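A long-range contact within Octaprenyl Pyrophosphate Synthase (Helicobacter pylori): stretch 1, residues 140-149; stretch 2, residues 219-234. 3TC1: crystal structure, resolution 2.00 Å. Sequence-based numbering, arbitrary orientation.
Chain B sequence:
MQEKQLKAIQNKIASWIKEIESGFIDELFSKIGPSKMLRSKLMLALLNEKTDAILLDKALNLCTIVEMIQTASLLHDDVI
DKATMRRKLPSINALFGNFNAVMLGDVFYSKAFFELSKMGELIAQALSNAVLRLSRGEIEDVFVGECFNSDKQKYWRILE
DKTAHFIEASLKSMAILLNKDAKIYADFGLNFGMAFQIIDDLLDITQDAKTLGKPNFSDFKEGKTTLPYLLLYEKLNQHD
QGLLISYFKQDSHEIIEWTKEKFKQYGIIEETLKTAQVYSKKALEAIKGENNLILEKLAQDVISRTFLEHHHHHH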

ATOM      1  N   GLU B 140      -8.580  11.622  -5.094  1.00 18.20           N
ATOM      2  CA  GLU B 140      -9.352  12.840  -5.275  1.00 19.58           C
ATOM      3  C   GLU B 140      -8.420  13.981  -5.682  1.00 18.07           C
ATOM      4  O   GLU B 140      -8.714  14.747  -6.594  1.00 17.37           O
ATOM      5  CB  GLU B 140     -10.062  13.208  -3.968  1.00 29.60           C
ATOM      6  CG  GLU B 140     -11.282  12.351  -3.650  1.00 34.44           C
ATOM      7  CD  GLU B 140     -11.776  12.519  -2.216  1.00 38.23           C
ATOM      8  OE1 GLU B 140     -12.914  12.089  -1.927  1.00 39.29           O
ATOM      9  OE2 GLU B 140     -11.029  13.065  -1.374  1.00 39.13           O
ATOM     10  N   ASP B 141      -7.285  14.076  -5.003  1.00 19.57           N
ATOM     11  CA  ASP B 141      -6.322  15.133  -5.275  1.00 20.95           C
ATOM     12  C   ASP B 141      -5.791  15.130  -6.710  1.00 22.57           C
ATOM     13  O   ASP B 141      -5.714  16.179  -7.346  1.00 18.41           O
ATOM     14  CB  ASP B 141      -5.163  15.041  -4.279  1.00 26.64           C
ATOM     15  CG  ASP B 141      -4.464  16.380  -4.058  1.00 29.04           C
ATOM     16  OD1 ASP B 141      -5.132  17.432  -4.152  1.00 30.09           O
ATOM     17  OD2 ASP B 141      -3.249  16.377  -3.771  1.00 31.94           O
ATOM     18  N   VAL B 142      -5.425  13.977  -7.253  1.00 23.29           N
ATOM     19  CA  VAL B 142      -4.910  14.035  -8.614  1.00 23.69           C
ATOM     20  C   VAL B 142      -6.033  14.133  -9.652  1.00 22.10           C
ATOM     21  O   VAL B 142      -5.817  14.703 -10.720  1.00 21.90           O
ATOM     22  CB  VAL B 142      -3.896  12.862  -8.921  1.00 41.91           C
ATOM     23  CG1 VAL B 142      -3.803  11.928  -7.718  1.00 42.64           C
ATOM     24  CG2 VAL B 142      -4.299  12.093 -10.186  1.00 42.69           C
ATOM     25  N   PHE B 143      -7.230  13.615  -9.364  1.00 18.38           N
ATOM     26  CA  PHE B 143      -8.314  13.749 -10.344  1.00 18.30           C
ATOM     27  C   PHE B 143      -8.762  15.220 -10.375  1.00 17.24           C
ATOM     28  O   PHE B 143      -8.962  15.798 -11.444  1.00 16.59           O
ATOM     29  CB  PHE B 143      -9.515  12.848 -10.007  1.00 20.89           C
ATOM     30  CG  PHE B 143      -9.419  11.460 -10.585  1.00 25.84           C
ATOM     31  CD1 PHE B 143      -8.408  10.591 -10.184  1.00 26.63           C
ATOM     32  CD2 PHE B 143     -10.340  11.021 -11.531  1.00 27.76           C
ATOM     33  CE1 PHE B 143      -8.315   9.304 -10.717  1.00 28.29           C
ATOM     34  CE2 PHE B 143     -10.255   9.738 -12.070  1.00 28.81           C
ATOM     35  CZ  PHE B 143      -9.241   8.878 -11.661  1.00 29.09           C
ATOM     36  N   VAL B 144      -8.923  15.829  -9.206  1.00 17.88           N
ATOM     37  CA  VAL B 144      -9.321  17.232  -9.168  1.00 19.59           C
ATOM     38  C   VAL B 144      -8.167  18.073  -9.741  1.00 19.82           C
ATOM     39  O   VAL B 144      -8.378  19.149 -10.306  1.00 20.57           O
ATOM     40  CB  VAL B 144      -9.635  17.700  -7.720  1.00 19.50           C
ATOM     41  CG1 VAL B 144      -9.909  19.200  -7.702  1.00 20.75           C
ATOM     42  CG2 VAL B 144     -10.854  16.952  -7.179  1.00 21.05           C
ATOM     43  N   GLY B 145      -6.950  17.558  -9.602  1.00 19.06           N
ATOM     44  CA  GLY B 145      -5.774  18.261 -10.085  1.00 20.14           C
ATOM     45  C   GLY B 145      -5.544  18.214 -11.585  1.00 22.26           C
ATOM     46  O   GLY B 145      -4.540  18.736 -12.068  1.00 23.09           O
ATOM     47  N   GLU B 146      -6.459  17.594 -12.326  1.00 26.93           N
ATOM     48  CA  GLU B 146      -6.327  17.511 -13.779  1.00 28.89           C
ATOM     49  C   GLU B 146      -6.622  18.845 -14.461  1.00 27.44           C
ATOM     50  O   GLU B 146      -6.217  19.069 -15.600  1.00 26.73           O
ATOM     51  CB  GLU B 146      -7.251  16.433 -14.348  1.00 58.84           C
ATOM     52  CG  GLU B 146      -6.748  15.013 -14.152  1.00 65.26           C
ATOM     53  CD  GLU B 146      -7.581  13.994 -14.909  1.00 69.70           C
ATOM     54  OE1 GLU B 146      -7.711  14.132 -16.144  1.00 73.12           O
ATOM     55  OE2 GLU B 146      -8.104  13.057 -14.270  1.00 73.38           O
ATOM     56  N   CYS B 147      -7.342  19.725 -13.773  1.00 19.85           N
ATOM     57  CA  CYS B 147      -7.661  21.035 -14.336  1.00 20.71           C
ATOM     58  C   CYS B 147      -7.888  22.031 -13.211  1.00 17.80           C
ATOM     59  O   CYS B 147      -8.128  21.637 -12.070  1.00 16.65           O
ATOM     60  CB  CYS B 147      -8.907  20.959 -15.224  1.00 33.75           C
ATOM     61  SG  CYS B 147     -10.440  20.624 -14.343  1.00 43.55           S
ATOM     62  N   PHE B 148      -7.801  23.318 -13.527  1.00 17.08           N
ATOM     63  CA  PHE B 148      -8.009  24.345 -12.516  1.00 17.71           C
ATOM     64  C   PHE B 148      -9.334  24.082 -11.811  1.00 17.74           C
ATOM     65  O   PHE B 148     -10.339  23.792 -12.460  1.00 17.82           O
ATOM     66  CB  PHE B 148      -8.042  25.735 -13.158  1.00 18.46           C
ATOM     67  CG  PHE B 148      -8.275  26.846 -12.174  1.00 20.59           C
ATOM     68  CD1 PHE B 148      -7.217  27.384 -11.448  1.00 20.66           C
ATOM     69  CD2 PHE B 148      -9.561  27.332 -11.951  1.00 20.64           C
ATOM     70  CE1 PHE B 148      -7.440  28.392 -10.511  1.00 20.58           C
ATOM     71  CE2 PHE B 148      -9.795  28.334 -11.019  1.00 17.88           C
ATOM     72  CZ  PHE B 148      -8.733  28.865 -10.297  1.00 19.81           C
ATOM     73  N   ASN B 149      -9.330  24.174 -10.483  1.00 16.80           N
ATOM     74  CA  ASN B 149     -10.544  23.948  -9.702  1.00 18.54           C
ATOM     75  C   ASN B 149     -10.967  25.176  -8.901  1.00 18.95           C
ATOM     76  O   ASN B 149     -10.165  25.741  -8.159  1.00 16.47           O
ATOM     77  CB  ASN B 149     -10.348  22.785  -8.725  1.00 17.78           C
ATOM     78  CG  ASN B 149     -11.474  22.697  -7.715  1.00 20.93           C
ATOM     79  OD1 ASN B 149     -12.645  22.655  -8.091  1.00 19.80           O
ATOM     80  ND2 ASN B 149     -11.129  22.677  -6.426  1.00 17.63           N
ATOM     81  N   ASP B 219       2.883  23.943  -5.408  1.00 14.03           N
ATOM     82  CA  ASP B 219       1.496  23.525  -5.583  1.00 15.74           C
ATOM     83  C   ASP B 219       0.768  23.806  -6.895  1.00 13.03           C
ATOM     84  O   ASP B 219       0.364  22.868  -7.579  1.00 13.68           O
ATOM     85  CB  ASP B 219       0.653  24.030  -4.401  1.00 15.77           C
ATOM     86  CG  ASP B 219       1.120  23.458  -3.064  1.00 21.25           C
ATOM     87  OD1 ASP B 219       1.793  22.398  -3.068  1.00 20.43           O
ATOM     88  OD2 ASP B 219       0.811  24.055  -2.011  1.00 17.47           O
ATOM     89  N   PHE B 220       0.587  25.074  -7.254  1.00 15.91           N
ATOM     90  CA  PHE B 220      -0.140  25.403  -8.485  1.00 15.82           C
ATOM     91  C   PHE B 220       0.557  24.812  -9.713  1.00 16.85           C
ATOM     92  O   PHE B 220      -0.094  24.344 -10.654  1.00 15.79           O
ATOM     93  CB  PHE B 220      -0.267  26.925  -8.630  1.00 13.57           C
ATOM     94  CG  PHE B 220      -1.426  27.364  -9.492  1.00 13.93           C
ATOM     95  CD1 PHE B 220      -2.709  26.866  -9.262  1.00 13.11           C
ATOM     96  CD2 PHE B 220      -1.241  28.290 -10.513  1.00 13.55           C
ATOM     97  CE1 PHE B 220      -3.789  27.282 -10.037  1.00 12.09           C
ATOM     98  CE2 PHE B 220      -2.312  28.714 -11.293  1.00 14.24           C
ATOM     99  CZ  PHE B 220      -3.592  28.206 -11.055  1.00 13.36           C
ATOM    100  N   LYS B 221       1.884  24.845  -9.689  1.00 17.61           N
ATOM    101  CA  LYS B 221       2.708  24.305 -10.769  1.00 19.40           C
ATOM    102  C   LYS B 221       2.424  22.816 -10.961  1.00 21.27           C
ATOM    103  O   LYS B 221       2.577  22.281 -12.062  1.00 20.45           O
ATOM    104  CB  LYS B 221       4.188  24.519 -10.430  1.00 26.27           C
ATOM    105  CG  LYS B 221       5.171  23.829 -11.361  1.00 28.92           C
ATOM    106  CD  LYS B 221       6.610  24.140 -10.959  1.00 29.37           C
ATOM    107  CE  LYS B 221       6.935  23.602  -9.573  1.00 31.27           C
ATOM    108  NZ  LYS B 221       8.308  23.973  -9.138  1.00 32.96           N
ATOM    109  N   GLU B 222       2.007  22.158  -9.883  1.00 21.53           N
ATOM    110  CA  GLU B 222       1.697  20.731  -9.921  1.00 24.50           C
ATOM    111  C   GLU B 222       0.212  20.439 -10.111  1.00 24.31           C
ATOM    112  O   GLU B 222      -0.200  19.283 -10.052  1.00 24.71           O
ATOM    113  CB  GLU B 222       2.166  20.047  -8.636  1.00 40.67           C
ATOM    114  CG  GLU B 222       3.667  19.898  -8.496  1.00 45.85           C
ATOM    115  CD  GLU B 222       4.038  19.081  -7.272  1.00 50.19           C
ATOM    116  OE1 GLU B 222       3.588  17.917  -7.175  1.00 53.80           O
ATOM    117  OE2 GLU B 222       4.776  19.600  -6.409  1.00 51.99           O
ATOM    118  N   GLY B 223      -0.595  21.478 -10.311  1.00 20.94           N
ATOM    119  CA  GLY B 223      -2.015  21.261 -10.521  1.00 19.72           C
ATOM    120  C   GLY B 223      -2.915  21.335  -9.299  1.00 18.95           C
ATOM    121  O   GLY B 223      -4.117  21.080  -9.401  1.00 18.22           O
ATOM    122  N   LYS B 224      -2.359  21.684  -8.143  1.00 17.68           N
ATOM    123  CA  LYS B 224      -3.164  21.781  -6.928  1.00 17.09           C
ATOM    124  C   LYS B 224      -3.653  23.206  -6.718  1.00 15.71           C
ATOM    125  O   LYS B 224      -2.843  24.103  -6.505  1.00 13.91           O
ATOM    126  CB  LYS B 224      -2.346  21.361  -5.705  1.00 30.55           C
ATOM    127  CG  LYS B 224      -1.882  19.911  -5.716  1.00 33.85           C
ATOM    128  CD  LYS B 224      -1.029  19.617  -4.495  1.00 38.02           C
ATOM    129  CE  LYS B 224      -0.477  18.204  -4.534  1.00 42.74           C
ATOM    130  NZ  LYS B 224       0.474  17.961  -3.413  1.00 48.26           N
ATOM    131  N   THR B 225      -4.969  23.418  -6.788  1.00 17.06           N
ATOM    132  CA  THR B 225      -5.529  24.748  -6.569  1.00 16.89           C
ATOM    133  C   THR B 225      -5.844  24.867  -5.078  1.00 16.70           C
ATOM    134  O   THR B 225      -6.960  24.579  -4.641  1.00 17.80           O
ATOM    135  CB  THR B 225      -6.820  24.975  -7.383  1.00 15.43           C
ATOM    136  OG1 THR B 225      -6.587  24.646  -8.760  1.00 15.22           O
ATOM    137  CG2 THR B 225      -7.239  26.439  -7.298  1.00 15.82           C
ATOM    138  N   THR B 226      -4.844  25.289  -4.308  1.00 13.81           N
ATOM    139  CA  THR B 226      -4.969  25.421  -2.860  1.00 15.09           C
ATOM    140  C   THR B 226      -5.791  26.637  -2.434  1.00 14.44           C
ATOM    141  O   THR B 226      -6.138  27.479  -3.261  1.00 13.38           O
ATOM    142  CB  THR B 226      -3.574  25.476  -2.201  1.00 15.65           C
ATOM    143  OG1 THR B 226      -2.833  26.583  -2.729  1.00 13.61           O
ATOM    144  CG2 THR B 226      -2.799  24.193  -2.506  1.00 17.59           C
ATOM    145  N   LEU B 227      -6.094  26.725  -1.140  1.00 13.09           N
ATOM    146  CA  LEU B 227      -6.913  27.825  -0.621  1.00 12.09           C
ATOM    147  C   LEU B 227      -6.521  29.222  -1.114  1.00 13.42           C
ATOM    148  O   LEU B 227      -7.378  29.990  -1.536  1.00 12.54           O
ATOM    149  CB  LEU B 227      -6.935  27.798   0.916  1.00 11.53           C
ATOM    150  CG  LEU B 227      -7.995  28.707   1.558  1.00 14.59           C
ATOM    151  CD1 LEU B 227      -9.365  28.415   0.947  1.00 13.76           C
ATOM    152  CD2 LEU B 227      -8.023  28.490   3.067  1.00 14.26           C
ATOM    153  N   PRO B 228      -5.224  29.578  -1.057  1.00 11.45           N
ATOM    154  CA  PRO B 228      -4.844  30.912  -1.532  1.00 13.11           C
ATOM    155  C   PRO B 228      -5.357  31.186  -2.949  1.00 13.08           C
ATOM    156  O   PRO B 228      -5.872  32.263  -3.234  1.00 13.21           O
ATOM    157  CB  PRO B 228      -3.318  30.873  -1.478  1.00 15.99           C
ATOM    158  CG  PRO B 228      -3.051  29.957  -0.321  1.00 16.54           C
ATOM    159  CD  PRO B 228      -4.054  28.849  -0.541  1.00 13.54           C
ATOM    160  N   TYR B 229      -5.211  30.202  -3.832  1.00 12.98           N
ATOM    161  CA  TYR B 229      -5.644  30.340  -5.222  1.00 12.68           C
ATOM    162  C   TYR B 229      -7.160  30.392  -5.338  1.00 13.66           C
ATOM    163  O   TYR B 229      -7.703  31.107  -6.180  1.00 14.64           O
ATOM    164  CB  TYR B 229      -5.077  29.181  -6.052  1.00 12.80           C
ATOM    165  CG  TYR B 229      -3.572  29.255  -6.193  1.00 14.68           C
ATOM    166  CD1 TYR B 229      -2.982  30.025  -7.200  1.00 14.93           C
ATOM    167  CD2 TYR B 229      -2.736  28.598  -5.290  1.00 10.26           C
ATOM    168  CE1 TYR B 229      -1.595  30.138  -7.304  1.00 13.58           C
ATOM    169  CE2 TYR B 229      -1.343  28.708  -5.384  1.00 14.27           C
ATOM    170  CZ  TYR B 229      -0.783  29.477  -6.393  1.00 12.88           C
ATOM    171  OH  TYR B 229       0.587  29.573  -6.495  1.00 12.40           O
ATOM    172  N   LEU B 230      -7.842  29.629  -4.488  1.00 13.52           N
ATOM    173  CA  LEU B 230      -9.299  29.614  -4.483  1.00 14.39           C
ATOM    174  C   LEU B 230      -9.836  30.978  -4.037  1.00 14.67           C
ATOM    175  O   LEU B 230     -10.718  31.549  -4.676  1.00 13.19           O
ATOM    176  CB  LEU B 230      -9.802  28.516  -3.541  1.00 12.97           C
ATOM    177  CG  LEU B 230      -9.536  27.102  -4.073  1.00  9.76           C
ATOM    178  CD1 LEU B 230      -9.593  26.081  -2.947  1.00 12.81           C
ATOM    179  CD2 LEU B 230     -10.566  26.798  -5.166  1.00 11.38           C
ATOM    180  N   LEU B 231      -9.298  31.492  -2.936  1.00 15.62           N
ATOM    181  CA  LEU B 231      -9.731  32.789  -2.417  1.00 15.78           C
ATOM    182  C   LEU B 231      -9.386  33.910  -3.399  1.00 15.80           C
ATOM    183  O   LEU B 231     -10.165  34.846  -3.585  1.00 15.64           O
ATOM    184  CB  LEU B 231      -9.083  33.055  -1.053  1.00 16.85           C
ATOM    185  CG  LEU B 231      -9.491  32.103   0.080  1.00 14.98           C
ATOM    186  CD1 LEU B 231      -8.739  32.453   1.352  1.00 14.45           C
ATOM    187  CD2 LEU B 231     -10.997  32.199   0.310  1.00 17.11           C
ATOM    188  N   LEU B 232      -8.218  33.815  -4.027  1.00 13.41           N
ATOM    189  CA  LEU B 232      -7.804  34.821  -5.006  1.00 14.16           C
ATOM    190  C   LEU B 232      -8.753  34.819  -6.198  1.00 12.69           C
ATOM    191  O   LEU B 232      -9.235  35.865  -6.624  1.00 13.47           O
ATOM    192  CB  LEU B 232      -6.377  34.543  -5.508  1.00 11.23           C
ATOM    193  CG  LEU B 232      -5.901  35.514  -6.604  1.00 14.00           C
ATOM    194  CD1 LEU B 232      -5.852  36.940  -6.040  1.00 12.68           C
ATOM    195  CD2 LEU B 232      -4.530  35.100  -7.117  1.00 11.47           C
ATOM    196  N   TYR B 233      -9.017  33.630  -6.732  1.00 13.11           N
ATOM    197  CA  TYR B 233      -9.897  33.472  -7.888  1.00 14.82           C
ATOM    198  C   TYR B 233     -11.263  34.135  -7.695  1.00 15.73           C
ATOM    199  O   TYR B 233     -11.831  34.694  -8.632  1.00 13.56           O
ATOM    200  CB  TYR B 233     -10.107  31.984  -8.192  1.00 17.32           C
ATOM    201  CG  TYR B 233     -10.964  31.747  -9.410  1.00 21.19           C
ATOM    202  CD1 TYR B 233     -10.443  31.912 -10.693  1.00 22.07           C
ATOM    203  CD2 TYR B 233     -12.307  31.397  -9.283  1.00 21.62           C
ATOM    204  CE1 TYR B 233     -11.238  31.737 -11.819  1.00 23.38           C
ATOM    205  CE2 TYR B 233     -13.111  31.222 -10.403  1.00 22.61           C
ATOM    206  CZ  TYR B 233     -12.569  31.391 -11.665  1.00 22.65           C
ATOM    207  OH  TYR B 233     -13.351  31.202 -12.776  1.00 27.69           O
ATOM    208  N   GLU B 234     -11.794  34.040  -6.482  1.00 16.51           N
ATOM    209  CA  GLU B 234     -13.090  34.628  -6.149  1.00 20.64           C
ATOM    210  C   GLU B 234     -13.092  36.164  -6.158  1.00 20.86           C
ATOM    211  O   GLU B 234     -14.159  36.782  -6.203  1.00 22.79           O
ATOM    212  CB  GLU B 234     -13.537  34.128  -4.770  1.00 29.89           C
ATOM    213  CG  GLU B 234     -14.057  32.698  -4.770  1.00 37.69           C
ATOM    214  CD  GLU B 234     -13.999  32.048  -3.397  1.00 40.86           C
ATOM    215  OE1 GLU B 234     -14.228  32.748  -2.388  1.00 41.73           O
ATOM    216  OE2 GLU B 234     -13.735  30.828  -3.330  1.00 45.10           O
TER
HETATM  217  O   HOH W   1      -2.570  17.822  -9.396  1.00 43.88           O
HETATM  218  O   HOH W   2      -6.820  22.029  -9.494  1.00 21.44           O
HETATM  219  O   HOH W   3      -8.694  22.494  -5.249  1.00 17.34           O

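Phe 148, Asn 149 and Thr 225 make up nearly half of this contact, which buries 453 Å² summed over both stretches and has no clear direct hydrogen bond across it; packing and bridging waters hold it together. Phe 148 gives up the most surface. Its CA-to-CB bond points sideways, but with chi1 at t the ring reaches the second stretch and meets three residues. Phe 148 CD1 lies 3.7 Å from CE1 of Phe 220, the two rings meeting edge to edge. Phe 148 CZ comes within 3.5 Å of CD1 of Tyr 233, in an oblique aromatic pair with centroids 5.0 Å apart and planes at 52°; here CE2 of Phe 148 lies over one face of the Tyr 233 ring. CE1 of Phe 148 is 3.8 Å from CG2 of Thr 225. A broad, flat, apolar side chain suits a site lined by two aromatic rings and a methyl group.

Thr 225 points toward the first stretch and serves both characters of the contact. Its CG2 packs 3.1 Å from Asn 149 O, while its OG1 lies 2.7 Å from water 2, which is within hydrogen-bonding reach of Cys 147 O and Gly 223 O (both 2.9 Å). Water 3 accepts from Asn 149 ND2 (2.7 Å) and donates to Thr 225 O (2.8 Å), so the amide group reaches the opposing backbone through solvent. Asn 149 O, 3.2 Å from Leu 230 CD2, is buried without a polar partner.

The backbones draw closest at two glycines: Gly 145 CA makes a CA-H...O contact with Gly 223 O at 3.3 Å. A CB on Gly 223 would clash with Gly 145 O, and the positive phi of Gly 223 itself favors glycine. Beyond them, Asp 141 OD2 sits 4.1 Å from Lys 224 NZ, opposite charges too distant for a salt bridge.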